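Local coordinates for adenylyltransferase thiF (PDB 1ZUD), which catalyses the ATP-dependent adenylation of the C-terminal glycine carboxylate of the sulfur carrier protein ThiS in thiamine biosynthesis, and works as a zinc-binding homodimer, at residues Gly22-Lys25 with Leu26-Gln30; Thr76-Ile79 with Asp80-Lys83; Gln167-Tyr170 with Arg171-Trp174; Leu221-Gly224 with Lys225-Gln228; Ser238-Pro241 with Val242-Gly245. All blocks are in the same frame, centred on the assembly; numbering follows the deposited sequence. Where two conformers were deposited one is given.

In the fold
All five contacts are local pieces of one adenylyltransferase chain. Contacts 3 and 5 belong together: their centres lie 9 Å apart, and each supplies two of the four cysteines round one zinc ion. Contact 3 also borders the ATP site, for Tyr170 packs on Met129. Contact 2 lies on the other side of the chain's centre, 36 Å from contact 3 between centres, and runs into ATP-binding Lys83. Contacts 2 and 4 both touch the second subunit, although their centres are 32 Å apart. Contact 4 comes within about 7 Å of contact 3 at the nearest atoms. Contact 1 ends helix 19-27 and is about 17 Å or more from every other contact between nearest atoms.

Contact 1 (Gly22-Lys25 with Leu26-Gln30); sequences GQQK and LLDSQ
Lys25 O is gripped by two groups of the residues that follow. The hydroxyl of Ser29 donates to Lys25 O at 2.5 Å, from a position tilted off the carbonyl plane. Asp28 N adds a weak i to i+3 bond to the same oxygen.

This is the C-terminal end of helix 19-27, where the chain leaves for strand 30-34 of the Rossmann-like sheet. Regular i to i+4 bonds still run from Leu26 N to Gly22 O and from Leu27 N to Gln23 O, the latter 2.8 Å long. The last i to i+4 bond, from Asp28 N to Gln24 O, is more bent.

Gln24 NE2 donates to Asp28 OD1 at 2.8 Å. The acceptor stays in the amide plane of Gln24, but OD1 is met from above the carboxylate plane. The amide and carboxylate planes are 45° apart, and the N-H...O angle is 144°. Gln24 reaches over because CG stands opposite its backbone N (chi1 -171°) and the chain then bends at chi2. Its OE1 accepts from the N-terminal Met1.

On the buried side, Gln23 CG lies 3.8 Å from Leu27 CD2. The Gln23 side chain crosses that of Leu26 at about a right angle, with NE2 4.0 Å from Leu26 CB. That NE2 is held by Ala50 O, and Leu26 packs on Leu209 of helix 191-210.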
loop_
_atom_site.group_PDB
_atom_site.type_symbol
_atom_site.label_atom_id
_atom_site.label_comp_id
_atom_site.label_asym_id
_atom_site.label_seq_id
_atom_site.Cartn_x
_atom_site.Cartn_y
_atom_site.Cartn_z
ATOM N N GLY C 22 -2.553 -19.770 -13.929
ATOM C CA GLY C 22 -1.718 -18.790 -13.255
ATOM C C GLY C 22 -1.238 -19.320 -11.909
ATOM O O GLY C 22 -0.117 -19.074 -11.467
ATOM N N GLN C 23 -2.097 -20.051 -11.231
ATOM C CA GLN C 23 -1.690 -20.581 -9.924
ATOM C C GLN C 23 -0.546 -21.585 -10.118
ATOM O O GLN C 23 0.400 -21.651 -9.320
ATOM C CB GLN C 23 -2.860 -21.314 -9.252
ATOM C CG GLN C 23 -2.495 -21.744 -7.826
ATOM C CD GLN C 23 -2.123 -20.543 -6.981
ATOM O OE1 GLN C 23 -2.892 -19.593 -6.893
ATOM N NE2 GLN C 23 -0.944 -20.569 -6.364
ATOM N N GLN C 24 -0.642 -22.393 -11.178
ATOM C CA GLN C 24 0.417 -23.367 -11.414
ATOM C C GLN C 24 1.733 -22.685 -11.706
ATOM O O GLN C 24 2.775 -23.138 -11.238
ATOM C CB GLN C 24 0.074 -24.331 -12.590
ATOM C CG GLN C 24 1.099 -25.470 -12.674
ATOM C CD GLN C 24 1.178 -26.244 -11.356
ATOM O OE1 GLN C 24 0.149 -26.665 -10.812
ATOM N NE2 GLN C 24 2.392 -26.435 -10.840
ATOM N N LYS C 25 1.693 -21.598 -12.476
ATOM C CA LYS C 25 2.918 -20.853 -12.749
ATOM C C LYS C 25 3.461 -20.289 -11.413
ATOM O O LYS C 25 4.690 -20.295 -11.197
ATOM C CB LYS C 25 2.668 -19.687 -13.686
ATOM C CG LYS C 25 2.141 -20.045 -15.058
ATOM C CD LYS C 25 1.887 -18.750 -15.803
ATOM C CE LYS C 25 1.257 -18.975 -17.185
ATOM N NZ LYS C 25 0.991 -17.654 -17.866
ATOM N N LEU C 26 2.583 -19.786 -10.526
ATOM C CA LEU C 26 3.128 -19.286 -9.206
ATOM C C LEU C 26 3.775 -20.447 -8.472
ATOM O O LEU C 26 4.870 -20.365 -7.909
ATOM C CB LEU C 26 2.014 -18.708 -8.286
ATOM C CG LEU C 26 1.319 -17.453 -8.818
ATOM C CD1 LEU C 26 0.142 -17.046 -7.886
ATOM C CD2 LEU C 26 2.329 -16.344 -8.889
ATOM N N LEU C 27 3.071 -21.569 -8.480
ATOM C CA LEU C 27 3.577 -22.737 -7.780
ATOM C C LEU C 27 4.926 -23.241 -8.369
ATOM O O LEU C 27 5.722 -23.850 -7.674
ATOM C CB LEU C 27 2.513 -23.821 -7.855
ATOM C CG LEU C 27 1.670 -24.324 -6.684
ATOM C CD1 LEU C 27 1.930 -23.596 -5.387
ATOM C CD2 LEU C 27 0.197 -24.323 -7.135
ATOM N N ASP C 28 5.166 -22.985 -9.651
ATOM C CA ASP C 28 6.392 -23.406 -10.308
ATOM C C ASP C 28 7.470 -22.317 -10.262
ATOM O O ASP C 28 8.552 -22.496 -10.799
ATOM C CB ASP C 28 6.135 -23.688 -11.799
ATOM C CG ASP C 28 5.197 -24.886 -12.042
ATOM O OD1 ASP C 28 5.087 -25.787 -11.162
ATOM O OD2 ASP C 28 4.579 -24.914 -13.136
ATOM N N SER C 29 7.192 -21.182 -9.647
ATOM C CA SER C 29 8.189 -20.115 -9.641
ATOM C C SER C 29 9.091 -20.074 -8.435
ATOM O O SER C 29 8.804 -20.692 -7.361
ATOM C CB SER C 29 7.490 -18.779 -9.698
ATOM O OG SER C 29 6.619 -18.722 -10.791
ATOM N N GLN C 30 10.129 -19.251 -8.574
ATOM C CA GLN C 30 11.068 -19.045 -7.491
ATOM C C GLN C 30 11.330 -17.571 -7.284
ATOM O O GLN C 30 11.666 -16.829 -8.233
ATOM C CB GLN C 30 12.407 -19.817 -7.745
ATOM C CG GLN C 30 13.406 -19.529 -6.565
ATOM C CD GLN C 30 14.643 -20.413 -6.568
ATOM O OE1 GLN C 30 14.581 -21.606 -6.922
ATOM N NE2 GLN C 30 15.760 -19.846 -6.158
#

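Contact 2 (Thr76-Ile79 with Asp80-Lys83); sequences TEDI and DRPK
The guanidinium of Arg81 and the carboxylate of Asp78 meet at a slant, their planes 56° apart. Asp78 OD1 stands 3.1 Å from Arg81 NH1 in a salt bridge, approaching the guanidinium obliquely. One water ties the same pair together. It donates to Asp78 OD1 at 2.6 Å and accepts from Arg81 NH1 at 2.5 Å. Its other proton goes weakly to Glu77 O.

The backbone beneath is a type II beta turn from Asp78 to Arg81, closed by Arg81 N to Asp78 O at 3.0 Å. It joins the 3-10 segment 76-78 to helix 83-94, with Pro82 at the N-cap and ATP-binding Lys83 following. Asp80 occupies the third position of the turn with a positive phi of 81°.

Arg81 CG lies opposite its carbonyl carbon (chi1 -58°), which puts CG 3.5 Å from Asp78 O. The bend at chi3 then turns the guanidinium toward Asp78 OD1. Beyond the turn, Arg81 NH2 bonds Gln89 and Gln85 of helix 83-94, while Asp78 OD2 accepts from Thr75 N. Across the central peptide of the turn, Ile79 CG2 comes 3.7 Å from Asp80 OD1. Thr76 OG1 hydrogen-bonds Arg8 of the second subunit.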
loop_
_atom_site.group_PDB
_atom_site.type_symbol
_atom_site.label_atom_id
_atom_site.label_comp_id
_atom_site.label_asym_id
_atom_site.label_seq_id
_atom_site.Cartn_x
_atom_site.Cartn_y
_atom_site.Cartn_z
ATOM N N THR C 76 7.734 -11.178 20.039
ATOM C CA THR C 76 8.623 -10.961 21.157
ATOM C C THR C 76 9.401 -12.239 21.465
ATOM O O THR C 76 10.538 -12.171 21.914
ATOM C CB THR C 76 7.805 -10.465 22.416
ATOM O OG1 THR C 76 7.342 -9.135 22.176
ATOM C CG2 THR C 76 8.660 -10.388 23.648
ATOM N N GLU C 77 8.808 -13.398 21.198
ATOM C CA GLU C 77 9.487 -14.669 21.462
ATOM C C GLU C 77 10.654 -14.911 20.502
ATOM O O GLU C 77 11.491 -15.776 20.739
ATOM C CB GLU C 77 8.510 -15.857 21.355
ATOM C CG GLU C 77 7.389 -15.861 22.400
ATOM C CD GLU C 77 6.074 -15.269 21.875
ATOM O OE1 GLU C 77 6.108 -14.188 21.229
ATOM O OE2 GLU C 77 5.007 -15.889 22.116
ATOM N N ASP C 78 10.719 -14.160 19.412
ATOM C CA ASP C 78 11.810 -14.394 18.488
ATOM C C ASP C 78 12.999 -13.500 18.724
ATOM O O ASP C 78 13.969 -13.603 17.992
ATOM C CB ASP C 78 11.351 -14.163 17.049
ATOM C CG ASP C 78 10.204 -15.079 16.665
ATOM O OD1 ASP C 78 10.302 -16.293 16.932
ATOM O OD2 ASP C 78 9.204 -14.583 16.101
ATOM N N ILE C 79 12.941 -12.600 19.703
ATOM C CA ILE C 79 14.066 -11.697 19.896
ATOM C C ILE C 79 15.400 -12.439 20.081
ATOM O O ILE C 79 15.467 -13.443 20.772
ATOM C CB ILE C 79 13.755 -10.704 21.041
ATOM C CG1 ILE C 79 12.675 -9.727 20.548
ATOM C CG2 ILE C 79 15.044 -10.061 21.594
ATOM C CD1 ILE C 79 11.908 -9.002 21.685
ATOM N N ASP C 80 16.444 -11.946 19.400
ATOM C CA ASP C 80 17.785 -12.517 19.415
ATOM C C ASP C 80 17.999 -13.717 18.498
ATOM O O ASP C 80 19.109 -14.189 18.353
ATOM C CB ASP C 80 18.266 -12.862 20.842
ATOM C CG ASP C 80 18.441 -11.633 21.724
ATOM O OD1 ASP C 80 18.720 -10.531 21.198
ATOM O OD2 ASP C 80 18.307 -11.773 22.962
ATOM N N ARG C 81 16.954 -14.183 17.836
ATOM C CA ARG C 81 17.115 -15.305 16.921
ATOM C C ARG C 81 17.380 -14.809 15.473
ATOM O O ARG C 81 16.982 -13.688 15.120
ATOM C CB ARG C 81 15.870 -16.173 17.025
ATOM C CG ARG C 81 15.594 -16.708 18.477
ATOM C CD ARG C 81 14.307 -17.609 18.439
ATOM N NE ARG C 81 14.434 -18.696 17.438
ATOM C CZ ARG C 81 13.420 -19.234 16.747
ATOM N NH1 ARG C 81 12.178 -18.802 16.941
ATOM N NH2 ARG C 81 13.641 -20.173 15.824
ATOM N N PRO C 82 18.065 -15.619 14.632
ATOM C CA PRO C 82 18.386 -15.237 13.227
ATOM C C PRO C 82 17.120 -14.972 12.395
ATOM O O PRO C 82 16.243 -15.814 12.351
ATOM C CB PRO C 82 19.163 -16.451 12.684
ATOM C CG PRO C 82 19.605 -17.223 13.995
ATOM C CD PRO C 82 18.480 -17.013 14.936
ATOM N N LYS C 83 17.064 -13.825 11.693
ATOM C CA LYS C 83 15.873 -13.478 10.935
ATOM C C LYS C 83 15.451 -14.442 9.850
ATOM O O LYS C 83 14.248 -14.708 9.699
ATOM C CB LYS C 83 15.970 -12.064 10.344
ATOM C CG LYS C 83 15.579 -10.981 11.327
ATOM C CD LYS C 83 15.569 -9.602 10.672
ATOM C CE LYS C 83 15.539 -8.558 11.761
ATOM N NZ LYS C 83 15.624 -7.155 11.247
HETATM O O HOH W 1 10.916 -17.894 18.835
#

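Contact 3 (Gln167-Tyr170 with Arg171-Trp174); sequences QGCY and RCLW. With ZN (zinc ion), chain H.
Residues 167-170 run as a loop into the short helix 170-173, with Cys169 at its N-cap. Cys172 N donates to Cys169 O at 3.1 Å, coming from above the carbonyl plane. Trp174 N gives a straighter bond to Tyr170 O, 3.0 Å long and in the carbonyl plane. Gly168 has a positive phi. A side chain there would strike Cys172 SG, which is already 3.5 Å from Gly168 CA.

The two cysteines form a CxxC half-site. Cys169 SG binds zinc at 2.4 Å and Cys172 SG at 2.3 Å; Cys240 and Cys243 complete the site. Cys169 SG sits between its backbone N and carbonyl carbon (chi1 73°), the crowded position. Cys172 SG lies beside its own N instead, on the far side from its carbonyl carbon (chi1 -67°). These rotations place both sulfurs on the metal's side of the turn.

Tyr170 and Trp174 make an oblique aromatic pair, their planes 57° apart. Trp174 CD1 rests over one face of the tyrosine ring, off-centre, 3.5 Å from Tyr170 CZ. Both side chains also pack on Val62 of the ThiS chain, and Tyr170 touches Met129 of the ATP site. A serine in place of Tyr170 would probably open a gap over Trp174 CD1 and lose the packing on Met129 and on Val62 of ThiS.

Cys169 N donates to Cys172 SG at 3.3 Å. This bond probably offsets some of the negative charge that thiolate ligands bring to the zinc.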
loop_
_atom_site.group_PDB
_atom_site.type_symbol
_atom_site.label_atom_id
_atom_site.label_comp_id
_atom_site.label_asym_id
_atom_site.label_seq_id
_atom_site.Cartn_x
_atom_site.Cartn_y
_atom_site.Cartn_z
ATOM N N GLN C 167 13.748 0.726 -20.123
ATOM C CA GLN C 167 13.763 1.982 -19.376
ATOM C C GLN C 167 14.946 2.123 -18.463
ATOM O O GLN C 167 14.902 2.940 -17.519
ATOM C CB GLN C 167 12.468 2.172 -18.528
ATOM C CG GLN C 167 11.318 2.797 -19.321
ATOM C CD GLN C 167 10.709 1.831 -20.339
ATOM O OE1 GLN C 167 10.326 0.706 -20.004
ATOM N NE2 GLN C 167 10.619 2.271 -21.586
ATOM N N GLY C 168 15.978 1.306 -18.698
ATOM C CA GLY C 168 17.166 1.371 -17.885
ATOM C C GLY C 168 17.115 0.487 -16.634
ATOM O O GLY C 168 16.286 -0.399 -16.493
ATOM N N CYS C 169 17.979 0.779 -15.692
ATOM C CA CYS C 169 18.066 -0.066 -14.508
ATOM C C CYS C 169 18.172 0.856 -13.282
ATOM O O CYS C 169 17.985 2.116 -13.387
ATOM C CB CYS C 169 19.323 -0.995 -14.662
ATOM S SG CYS C 169 20.868 -0.112 -14.460
ATOM N N TYR C 170 18.483 0.284 -12.127
ATOM C CA TYR C 170 18.503 1.121 -10.894
ATOM C C TYR C 170 19.633 2.154 -10.975
ATOM O O TYR C 170 19.510 3.308 -10.515
ATOM C CB TYR C 170 18.726 0.238 -9.658
ATOM C CG TYR C 170 18.669 0.964 -8.312
ATOM C CD1 TYR C 170 17.460 1.132 -7.629
ATOM C CD2 TYR C 170 19.839 1.388 -7.694
ATOM C CE1 TYR C 170 17.426 1.702 -6.331
ATOM C CE2 TYR C 170 19.819 1.941 -6.441
ATOM C CZ TYR C 170 18.615 2.092 -5.760
ATOM O OH TYR C 170 18.671 2.624 -4.502
ATOM N N ARG C 171 20.736 1.723 -11.583
ATOM C CA ARG C 171 21.907 2.580 -11.757
ATOM C C ARG C 171 21.666 3.694 -12.793
ATOM O O ARG C 171 22.352 4.707 -12.745
ATOM C CB ARG C 171 23.136 1.720 -12.137
ATOM C CG ARG C 171 24.384 2.493 -12.601
ATOM C CD ARG C 171 25.150 3.130 -11.481
ATOM N NE ARG C 171 26.300 3.898 -11.979
ATOM C CZ ARG C 171 26.218 5.001 -12.729
ATOM N NH1 ARG C 171 25.040 5.519 -13.118
ATOM N NH2 ARG C 171 27.330 5.624 -13.076
ATOM N N CYS C 172 20.698 3.561 -13.689
ATOM C CA CYS C 172 20.424 4.684 -14.631
ATOM C C CYS C 172 19.803 5.856 -13.876
ATOM O O CYS C 172 19.999 7.028 -14.210
ATOM C CB CYS C 172 19.436 4.310 -15.752
ATOM S SG CYS C 172 20.033 3.075 -16.957
ATOM N N LEU C 173 19.026 5.531 -12.848
ATOM C CA LEU C 173 18.345 6.545 -12.048
ATOM C C LEU C 173 19.214 7.118 -10.931
ATOM O O LEU C 173 19.181 8.314 -10.658
ATOM C CB LEU C 173 17.075 5.903 -11.428
ATOM C CG LEU C 173 16.256 6.737 -10.445
ATOM C CD1 LEU C 173 15.778 8.009 -11.170
ATOM C CD2 LEU C 173 15.016 5.900 -9.945
ATOM N N TRP C 174 19.914 6.223 -10.226
ATOM C CA TRP C 174 20.771 6.560 -9.106
ATOM C C TRP C 174 22.225 6.194 -9.404
ATOM O O TRP C 174 22.636 5.005 -9.333
ATOM C CB TRP C 174 20.333 5.779 -7.833
ATOM C CG TRP C 174 18.884 6.040 -7.441
ATOM C CD1 TRP C 174 17.889 5.105 -7.346
ATOM C CD2 TRP C 174 18.278 7.308 -7.122
ATOM N NE1 TRP C 174 16.706 5.714 -6.990
ATOM C CE2 TRP C 174 16.911 7.059 -6.843
ATOM C CE3 TRP C 174 18.760 8.630 -7.034
ATOM C CZ2 TRP C 174 16.014 8.075 -6.489
ATOM C CZ3 TRP C 174 17.870 9.649 -6.674
ATOM C CH2 TRP C 174 16.512 9.364 -6.408
HETATM ZN ZN ZN H . 21.328 1.276 -16.346
#

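Contact 4 (Leu221-Gly224 with Lys225-Gln228); sequences LFDG and KSSQ
Asp223 carries its CG opposite the backbone N (chi1 176°), which sends the carboxylate over the turn ahead. Ser226 OG, at chi1 71°, then comes 3.2 Å from Asp223 CG. The chain here links strand 218-223 to strand 228-233 as an antiparallel hairpin at one edge of the sheet of this chain. Its end is a G1 beta bulge, in which Asp223 is paired with two residues, Ser227 and Gln228, on the other strand.

Asp223 OD1 is gripped by two backbone amides. Lys225 N reaches it at 2.8 Å, nearly along the C-O axis, and closes an Asx turn. Ser226 N comes at 3.0 Å from above the carboxylate plane, on the same face as Lys225 N. The backbone of Asp223 forms an antiparallel hydrogen-bonded pair with Gln228: Asp223 N to Gln228 O is almost straight, at 176°, and Gln228 N returns a bond to Asp223 O. Ser227 N adds a weak bond to that same oxygen, and Ser227 takes the positive phi of the bulge. Without the carboxylate, as with an alanine here, the amides of Lys225 and Ser226 would probably lose their shared acceptor.

The second subunit lies against this turn: its Thr214 bonds Lys225 O, and its Lys207 bonds Gly224 O. Phe222 stacks on Trp229 and packs on helix 191-210. Its ring also lies against the backbone of Gly224, whose N sits over the ring centre, 3.9 Å from the plane.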
loop_
_atom_site.group_PDB
_atom_site.type_symbol
_atom_site.label_atom_id
_atom_site.label_comp_id
_atom_site.label_asym_id
_atom_site.label_seq_id
_atom_site.Cartn_x
_atom_site.Cartn_y
_atom_site.Cartn_z
ATOM N N LEU C 221 6.113 6.942 -6.463
ATOM C CA LEU C 221 6.510 7.631 -5.233
ATOM C C LEU C 221 5.270 7.843 -4.360
ATOM O O LEU C 221 4.207 8.253 -4.827
ATOM C CB LEU C 221 7.161 8.997 -5.548
ATOM C CG LEU C 221 8.317 8.954 -6.598
ATOM C CD1 LEU C 221 8.772 10.408 -6.929
ATOM C CD2 LEU C 221 9.518 8.181 -6.085
ATOM N N PHE C 222 5.425 7.547 -3.088
ATOM C CA PHE C 222 4.295 7.672 -2.164
ATOM C C PHE C 222 4.621 8.689 -1.064
ATOM O O PHE C 222 5.683 8.622 -0.462
ATOM C CB PHE C 222 4.007 6.272 -1.546
ATOM C CG PHE C 222 2.874 6.266 -0.514
ATOM C CD1 PHE C 222 1.657 6.863 -0.801
ATOM C CD2 PHE C 222 3.045 5.639 0.709
ATOM C CE1 PHE C 222 0.585 6.856 0.109
ATOM C CE2 PHE C 222 1.975 5.604 1.663
ATOM C CZ PHE C 222 0.757 6.209 1.361
ATOM N N ASP C 223 3.722 9.638 -0.811
ATOM C CA ASP C 223 3.894 10.553 0.340
ATOM C C ASP C 223 2.717 10.108 1.299
ATOM O O ASP C 223 1.570 10.432 1.057
ATOM C CB ASP C 223 3.695 12.020 -0.082
ATOM C CG ASP C 223 3.778 13.000 1.109
ATOM O OD1 ASP C 223 3.553 12.595 2.292
ATOM O OD2 ASP C 223 4.039 14.191 0.847
ATOM N N GLY C 224 3.047 9.396 2.379
ATOM C CA GLY C 224 2.047 8.887 3.313
ATOM C C GLY C 224 1.373 9.953 4.144
ATOM O O GLY C 224 0.361 9.676 4.798
ATOM N N LYS C 225 1.941 11.162 4.149
ATOM C CA LYS C 225 1.375 12.278 4.914
ATOM C C LYS C 225 0.331 13.017 4.100
ATOM O O LYS C 225 -0.765 13.364 4.604
ATOM C CB LYS C 225 2.510 13.246 5.347
ATOM C CG LYS C 225 2.444 13.667 6.803
ATOM C CD LYS C 225 3.757 14.274 7.290
ATOM C CE LYS C 225 3.767 15.764 7.081
ATOM N NZ LYS C 225 2.656 16.421 7.836
ATOM N N SER C 226 0.661 13.316 2.834
ATOM C CA SER C 226 -0.315 13.979 1.971
ATOM C C SER C 226 -1.247 12.901 1.362
ATOM O O SER C 226 -2.280 13.238 0.768
ATOM C CB SER C 226 0.392 14.715 0.812
ATOM O OG SER C 226 0.908 13.737 -0.070
ATOM N N SER C 227 -0.867 11.624 1.486
ATOM C CA SER C 227 -1.670 10.503 0.950
ATOM C C SER C 227 -1.771 10.519 -0.565
ATOM O O SER C 227 -2.801 10.160 -1.155
ATOM C CB SER C 227 -3.088 10.521 1.540
ATOM O OG SER C 227 -2.999 10.340 2.949
ATOM N N GLN C 228 -0.695 10.952 -1.192
ATOM C CA GLN C 228 -0.644 11.053 -2.662
ATOM C C GLN C 228 0.427 10.158 -3.300
ATOM O O GLN C 228 1.439 9.922 -2.693
ATOM C CB GLN C 228 -0.329 12.490 -3.040
ATOM C CG GLN C 228 -1.417 13.480 -2.616
ATOM C CD GLN C 228 -1.178 14.887 -3.173
ATOM O OE1 GLN C 228 -0.171 15.535 -2.870
ATOM N NE2 GLN C 228 -2.110 15.359 -4.005
HETATM O O HOH W 2 -1.753 7.936 3.569
#

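Contact 5 (Ser238-Pro241 with Val242-Gly245); sequences SGCP and VCGG. With ZN (zinc ion), chain H.
Cys240 and Cys243 bind the zinc ion together, as the second CxxC half of a four-cysteine site. Cys240 SG is 2.2 Å from the zinc and Cys243 SG is 2.4 Å from it. Cys169 and Cys172 supply the other two sulfurs. Cys240 SG stands opposite its backbone N (chi1 -177°), and Cys243 SG lies between its N and carbonyl carbon (chi1 70°). The two sulfurs end 3.9 Å apart, SG to SG.

Cys240 SG also accepts two N-H...S bonds. Val242 N points at Cys240 SG from 3.4 Å. Cys243 N does so from 3.6 Å and is almost straight, at 172°. Such bonds would be expected to draw charge from the thiolate and fix the loop round it.

Pro241 and Val242 pack on Arg171 of helix 170-173, and Val242 also touches Asn136 and Val140 of helix 129-141. A hydrogen bond links Gly239 N to Glu44 of the ThiS chain.

Cys240 O takes two contacts from Gly244. Gly244 N gives it a weak, bent hydrogen bond of 2.9 Å, and Gly244 CA makes a C-H...O contact with Cys240 O, also at 2.9 Å.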
loop_
_atom_site.group_PDB
_atom_site.type_symbol
_atom_site.label_atom_id
_atom_site.label_comp_id
_atom_site.label_asym_id
_atom_site.label_seq_id
_atom_site.Cartn_x
_atom_site.Cartn_y
_atom_site.Cartn_z
ATOM N N SER C 238 22.395 6.679 -21.285
ATOM C CA SER C 238 23.319 6.224 -22.326
ATOM C C SER C 238 24.616 5.695 -21.785
ATOM O O SER C 238 25.130 4.688 -22.269
ATOM C CB SER C 238 23.661 7.370 -23.292
ATOM O OG SER C 238 22.658 7.498 -24.282
ATOM N N GLY C 239 25.187 6.399 -20.827
ATOM C CA GLY C 239 26.448 5.929 -20.296
ATOM C C GLY C 239 26.304 4.989 -19.096
ATOM O O GLY C 239 27.277 4.793 -18.361
ATOM N N CYS C 240 25.135 4.387 -18.872
ATOM C CA CYS C 240 25.029 3.480 -17.700
ATOM C C CYS C 240 26.057 2.344 -17.750
ATOM O O CYS C 240 26.079 1.561 -18.675
ATOM C CB CYS C 240 23.617 2.853 -17.592
ATOM S SG CYS C 240 23.497 1.808 -16.075
ATOM N N PRO C 241 26.910 2.228 -16.727
ATOM C CA PRO C 241 27.915 1.147 -16.733
ATOM C C PRO C 241 27.369 -0.263 -16.505
ATOM O O PRO C 241 28.085 -1.227 -16.661
ATOM C CB PRO C 241 28.883 1.553 -15.634
ATOM C CG PRO C 241 27.983 2.331 -14.670
ATOM C CD PRO C 241 27.081 3.138 -15.579
ATOM N N VAL C 242 26.091 -0.376 -16.158
ATOM C CA VAL C 242 25.479 -1.675 -15.920
ATOM C C VAL C 242 24.669 -2.177 -17.103
ATOM O O VAL C 242 24.882 -3.278 -17.582
ATOM C CB VAL C 242 24.515 -1.651 -14.642
ATOM C CG1 VAL C 242 23.741 -2.988 -14.528
ATOM C CG2 VAL C 242 25.317 -1.440 -13.392
ATOM N N CYS C 243 23.728 -1.389 -17.601
ATOM C CA CYS C 243 22.893 -1.873 -18.692
ATOM C C CYS C 243 23.274 -1.154 -19.998
ATOM O O CYS C 243 22.629 -1.350 -21.015
ATOM C CB CYS C 243 21.389 -1.604 -18.401
ATOM S SG CYS C 243 20.900 0.177 -18.457
ATOM N N GLY C 244 24.301 -0.320 -19.909
ATOM C CA GLY C 244 24.763 0.454 -21.045
ATOM C C GLY C 244 25.154 -0.427 -22.209
ATOM O O GLY C 244 25.280 0.066 -23.331
ATOM N N GLY C 245 25.351 -1.721 -21.950
ATOM C CA GLY C 245 25.724 -2.646 -23.015
ATOM C C GLY C 245 27.152 -2.485 -23.535
ATOM O O GLY C 245 27.853 -3.517 -23.696
HETATM ZN ZN ZN H . 21.328 1.276 -16.346
#